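Local coordinates for YjbQ family protein (Aeropyrum pernix, PDB 2P6H) that is of unknown function but belongs to the UPF0047 (YjbQ) family and assembles from three copies of the chain, at residues M1-S5 against L129-G133; V33-V39 against R97-G103. All coordinates share one frame; numbering follows the deposited sequence.

Interaction 1: M1-S5 against L129-G133; sequences METGS and LLYLG
M1 lays its side chain against L130 and the end of L132. Its CG, set between the backbone N and the carbonyl carbon (chi1 58°), brings SD and CE to L130 CD1, with M1 CE 3.9 Å from that methyl. M1 CB rests 3.7 Å from L132 CD1. E2 forms a hydrogen-bonded pair with Y131: E2 N donates to Y131 O at 2.8 Å, and Y131 N donates back to E2 O. On the other face the CB atoms of E2 and Y131 meet at 4.2 Å beside W26 of helix 20-28, while the carboxylate turns away. This ladder is antiparallel and joins strand 2-9, outermost in this chain, to the C-terminal strand 124-133 of the five-stranded sheet. T3 faces L130 as a non-hydrogen-bonded pair, and its CA lies 3.5 Å from L129 O in a CA-H...O contact. A water donates to L129 O and bonds weakly to T3 OG1. G4 has no side chain to set against L129, yet the two form a second hydrogen-bonded pair, G4 N to L129 O (3.0 Å) and L129 N to G4 O (2.7 Å), and L129 CB packs against G4 O.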
loop_
_atom_site.group_PDB
_atom_site.type_symbol
_atom_site.label_atom_id
_atom_site.label_comp_id
_atom_site.label_asym_id
_atom_site.label_seq_id
_atom_site.Cartn_x
_atom_site.Cartn_y
_atom_site.Cartn_z
ATOM N N MET A 1 -11.603 -0.461 20.863
ATOM C CA MET A 1 -10.645 0.351 20.064
ATOM C C MET A 1 -10.803 1.837 20.344
ATOM O O MET A 1 -11.855 2.295 20.794
ATOM C CB MET A 1 -10.854 0.091 18.571
ATOM C CG MET A 1 -12.260 0.386 18.094
ATOM S SD MET A 1 -12.531 -0.071 16.378
ATOM C CE MET A 1 -13.452 1.370 15.802
ATOM N N GLU A 2 -9.744 2.587 20.071
ATOM C CA GLU A 2 -9.744 4.013 20.260
ATOM C C GLU A 2 -9.633 4.695 18.928
ATOM O O GLU A 2 -9.136 4.172 17.945
ATOM C CB GLU A 2 -8.536 4.451 21.079
ATOM C CG GLU A 2 -8.407 3.745 22.426
ATOM C CD GLU A 2 -9.555 4.146 23.327
ATOM O OE1 GLU A 2 -10.101 5.224 23.152
ATOM O OE2 GLU A 2 -9.870 3.386 24.220
ATOM N N THR A 3 -10.088 5.930 18.942
ATOM C CA THR A 3 -10.218 6.591 17.683
ATOM C C THR A 3 -10.002 8.114 17.827
ATOM O O THR A 3 -10.319 8.699 18.854
ATOM C CB THR A 3 -11.641 6.251 17.207
ATOM O OG1 THR A 3 -11.583 5.480 15.988
ATOM C CG2 THR A 3 -12.502 7.497 17.062
ATOM N N GLY A 4 -9.299 8.657 16.836
ATOM C CA GLY A 4 -8.858 10.036 16.897
ATOM C C GLY A 4 -8.461 10.615 15.552
ATOM O O GLY A 4 -8.500 9.936 14.527
ATOM N N SER A 5 -8.073 11.884 15.561
ATOM C CA SER A 5 -7.666 12.556 14.333
ATOM C C SER A 5 -6.992 13.875 14.647
ATOM O O SER A 5 -7.114 14.403 15.752
ATOM C CB SER A 5 -8.884 12.840 13.459
ATOM O OG SER A 5 -9.638 13.909 14.008
ATOM N N LEU A 129 -6.966 8.378 12.915
ATOM C CA LEU A 129 -6.195 7.372 13.638
ATOM C C LEU A 129 -7.116 6.387 14.337
ATOM O O LEU A 129 -8.170 6.753 14.855
ATOM C CB LEU A 129 -5.297 8.041 14.693
ATOM C CG LEU A 129 -4.401 9.193 14.215
ATOM C CD1 LEU A 129 -3.845 9.975 15.386
ATOM C CD2 LEU A 129 -3.278 8.637 13.353
ATOM N N LEU A 130 -6.706 5.125 14.337
ATOM C CA LEU A 130 -7.476 4.052 14.966
ATOM C C LEU A 130 -6.531 3.126 15.704
ATOM O O LEU A 130 -5.544 2.645 15.163
ATOM C CB LEU A 130 -8.255 3.263 13.891
ATOM C CG LEU A 130 -9.095 2.084 14.454
ATOM C CD1 LEU A 130 -10.267 1.715 13.544
ATOM C CD2 LEU A 130 -8.274 0.808 14.635
ATOM N N TYR A 131 -6.830 2.854 16.967
ATOM C CA TYR A 131 -6.004 1.940 17.741
ATOM C C TYR A 131 -6.852 0.758 18.154
ATOM O O TYR A 131 -7.907 0.918 18.776
ATOM C CB TYR A 131 -5.431 2.595 18.993
ATOM C CG TYR A 131 -4.613 1.606 19.790
ATOM C CD1 TYR A 131 -3.382 1.153 19.313
ATOM C CD2 TYR A 131 -5.104 1.052 20.974
ATOM C CE1 TYR A 131 -2.662 0.165 19.990
ATOM C CE2 TYR A 131 -4.387 0.059 21.657
ATOM C CZ TYR A 131 -3.175 -0.378 21.156
ATOM O OH TYR A 131 -2.480 -1.379 21.799
ATOM N N LEU A 132 -6.381 -0.429 17.809
ATOM C CA LEU A 132 -7.096 -1.662 18.090
ATOM C C LEU A 132 -6.183 -2.568 18.886
ATOM O O LEU A 132 -5.191 -3.086 18.390
ATOM C CB LEU A 132 -7.492 -2.336 16.761
ATOM C CG LEU A 132 -8.397 -3.580 16.925
ATOM C CD1 LEU A 132 -9.861 -3.208 17.176
ATOM C CD2 LEU A 132 -8.393 -4.485 15.693
ATOM N N GLY A 133 -6.497 -2.797 20.158
ATOM C CA GLY A 133 -5.661 -3.675 20.952
ATOM C C GLY A 133 -5.737 -3.436 22.446
ATOM O O GLY A 133 -6.622 -2.729 22.937
HETATM O O HOH W 1 -10.760 7.171 13.204
#

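Interaction 2: V33-V39 against R97-G103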
loop_
_atom_site.group_PDB
_atom_site.type_symbol
_atom_site.label_atom_id
_atom_site.label_comp_id
_atom_site.label_asym_id
_atom_site.label_seq_id
_atom_site.Cartn_x
_atom_site.Cartn_y
_atom_site.Cartn_z
ATOM N N VAL A 33 -0.607 -0.739 24.563
ATOM C CA VAL A 33 0.604 -1.498 24.802
ATOM C C VAL A 33 0.866 -2.496 23.664
ATOM O O VAL A 33 1.913 -2.492 23.030
ATOM C CB VAL A 33 0.431 -2.221 26.144
ATOM C CG1 VAL A 33 1.626 -3.137 26.398
ATOM C CG2 VAL A 33 0.329 -1.209 27.269
ATOM N N ASN A 34 -0.082 -3.382 23.366
ATOM C CA ASN A 34 0.060 -4.324 22.256
ATOM C C ASN A 34 -1.171 -4.235 21.374
ATOM O O ASN A 34 -2.297 -4.372 21.835
ATOM C CB ASN A 34 0.168 -5.768 22.770
ATOM C CG ASN A 34 1.316 -5.916 23.742
ATOM O OD1 ASN A 34 2.492 -5.853 23.395
ATOM N ND2 ASN A 34 0.931 -6.174 25.004
ATOM N N GLY A 35 -0.954 -3.988 20.086
ATOM C CA GLY A 35 -2.081 -3.845 19.154
ATOM C C GLY A 35 -1.619 -3.275 17.812
ATOM O O GLY A 35 -0.461 -3.401 17.436
ATOM N N LEU A 36 -2.569 -2.668 17.053
ATOM C CA LEU A 36 -2.257 -2.075 15.760
ATOM C C LEU A 36 -2.761 -0.651 15.711
ATOM O O LEU A 36 -3.785 -0.303 16.285
ATOM C CB LEU A 36 -3.040 -2.765 14.650
ATOM C CG LEU A 36 -2.748 -4.230 14.394
ATOM C CD1 LEU A 36 -3.787 -4.708 13.370
ATOM C CD2 LEU A 36 -1.383 -4.502 13.766
ATOM N N LEU A 37 -1.986 0.186 15.044
ATOM C CA LEU A 37 -2.429 1.512 14.839
ATOM C C LEU A 37 -2.671 1.651 13.361
ATOM O O LEU A 37 -1.904 1.163 12.541
ATOM C CB LEU A 37 -1.290 2.421 15.262
ATOM C CG LEU A 37 -1.470 3.814 14.688
ATOM C CD1 LEU A 37 -2.568 4.561 15.437
ATOM C CD2 LEU A 37 -0.207 4.676 14.732
ATOM N N VAL A 38 -3.799 2.261 13.000
ATOM C CA VAL A 38 -4.029 2.522 11.578
ATOM C C VAL A 38 -4.040 4.003 11.372
ATOM O O VAL A 38 -4.784 4.739 12.006
ATOM C CB VAL A 38 -5.389 1.967 11.095
ATOM C CG1 VAL A 38 -5.560 2.238 9.601
ATOM C CG2 VAL A 38 -5.458 0.472 11.342
ATOM N N VAL A 39 -3.112 4.441 10.517
ATOM C CA VAL A 39 -3.017 5.824 10.129
ATOM C C VAL A 39 -3.586 5.936 8.757
ATOM O O VAL A 39 -3.150 5.280 7.820
ATOM C CB VAL A 39 -1.551 6.251 10.075
ATOM C CG1 VAL A 39 -1.456 7.746 9.778
ATOM C CG2 VAL A 39 -0.878 5.960 11.404
ATOM N N ARG A 97 -1.915 3.223 6.422
ATOM C CA ARG A 97 -0.771 2.412 6.845
ATOM C C ARG A 97 -1.073 1.752 8.174
ATOM O O ARG A 97 -1.597 2.367 9.093
ATOM C CB ARG A 97 0.455 3.333 6.979
ATOM C CG ARG A 97 1.633 2.670 7.722
ATOM C CD ARG A 97 2.169 1.411 7.010
ATOM N NE ARG A 97 3.640 1.454 6.872
ATOM C CZ ARG A 97 4.437 1.020 7.893
ATOM N NH1 ARG A 97 3.923 0.532 9.020
ATOM N NH2 ARG A 97 5.757 1.120 7.758
ATOM N N VAL A 98 -0.743 0.475 8.268
ATOM C CA VAL A 98 -0.940 -0.240 9.519
ATOM C C VAL A 98 0.420 -0.339 10.182
ATOM O O VAL A 98 1.399 -0.712 9.570
ATOM C CB VAL A 98 -1.496 -1.656 9.247
ATOM C CG1 VAL A 98 -1.629 -2.401 10.581
ATOM C CG2 VAL A 98 -2.855 -1.593 8.571
ATOM N N ILE A 99 0.457 0.076 11.476
ATOM C CA ILE A 99 1.711 0.067 12.246
ATOM C C ILE A 99 1.526 -0.644 13.577
ATOM O O ILE A 99 0.798 -0.202 14.457
ATOM C CB ILE A 99 2.157 1.507 12.532
ATOM C CG1 ILE A 99 2.198 2.309 11.235
ATOM C CG2 ILE A 99 3.585 1.494 13.124
ATOM C CD1 ILE A 99 2.473 3.795 11.469
ATOM N N PRO A 100 2.217 -1.775 13.772
ATOM C CA PRO A 100 2.116 -2.513 15.035
ATOM C C PRO A 100 2.604 -1.704 16.237
ATOM O O PRO A 100 3.492 -0.850 16.122
ATOM C CB PRO A 100 2.992 -3.742 14.787
ATOM C CG PRO A 100 3.079 -3.959 13.301
ATOM C CD PRO A 100 2.998 -2.538 12.786
ATOM N N VAL A 101 1.990 -1.961 17.384
ATOM C CA VAL A 101 2.381 -1.322 18.637
ATOM C C VAL A 101 2.690 -2.534 19.500
ATOM O O VAL A 101 1.812 -3.368 19.768
ATOM C CB VAL A 101 1.231 -0.498 19.255
ATOM C CG1 VAL A 101 1.643 0.030 20.637
ATOM C CG2 VAL A 101 0.892 0.672 18.339
ATOM N N VAL A 102 3.950 -2.659 19.893
ATOM C CA VAL A 102 4.372 -3.812 20.689
ATOM C C VAL A 102 5.074 -3.358 21.955
ATOM O O VAL A 102 6.073 -2.653 21.923
ATOM C CB VAL A 102 5.342 -4.672 19.872
ATOM C CG1 VAL A 102 5.559 -6.016 20.564
ATOM C CG2 VAL A 102 4.783 -4.913 18.482
ATOM N N GLY A 103 4.549 -3.782 23.101
ATOM C CA GLY A 103 5.157 -3.411 24.365
ATOM C C GLY A 103 5.241 -1.903 24.500
ATOM O O GLY A 103 6.238 -1.362 24.978
#
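L36 and V98 meet at a slant on one face of the sheet, the methyl CD2 of L36 lying 3.8 Å from CG1 of V98. With L36 CG beside the backbone N (chi1 -64°), the branched end leans towards V98, its diagonal neighbour, as well as P100, its cross-strand mate. V38 stands directly across from V98, their CG2 methyls more loosely matched at 4.3 Å. V98 also packs on V98 of both neighbouring subunits. The reverse face carries L37, V39, I99 and V101. There V39 CG2 touches I99 CD1 at 4.0 Å, and L37 sets its CB against V101 CG2 while its CD2 reaches towards I99 CD1; L106 and helix 20-28 add to this apolar layer. R97 starts on the same face, and its chain, bent at chi2 and chi3, turns away to put NH1 2.9 Å from V98 O, to which it donates, and NE in a salt bridge with D95 of the third subunit. At the far end N34 OD1 accepts G103 N at 2.9 Å, the donor lying above the amide plane, while ND2 is held by the E134 carboxylate. With an alanine in place of N34, G103 N would probably lose its side-chain acceptor and the E134 carboxylate its side-chain amide partner, setting the turn at G103 freer to move. Six backbone bonds, two each at G35–V101, L37–I99 and V39–R97, form a regular antiparallel ladder; just before strand 35-39, V33 and N34 make a classic beta bulge opposite E134, on the side of strand 124-133.

Interactions 1 and 2 lie about 10 Å apart, centre to centre, in one five-stranded antiparallel sheet. Its strands run 2-9, 124-133, 35-40, 96-102, 105-106, so interaction 1 joins the first two and interaction 2 the third and fourth. The seam between them is closed by strands 124-133 and 35-40: V38 N probably bonds to L130 O (2.8 Å) and L36 N to L132 O (3.0 Å). In sequence, 33-39 and 97-103 fall between 1-5 and 129-133; the chain's two ends therefore pair at one side of the sheet within the chain, beside strands from the middle of the sequence. Both contacts also pack against neighbouring subunits, which places this sheet at the interfaces of the three-chain assembly.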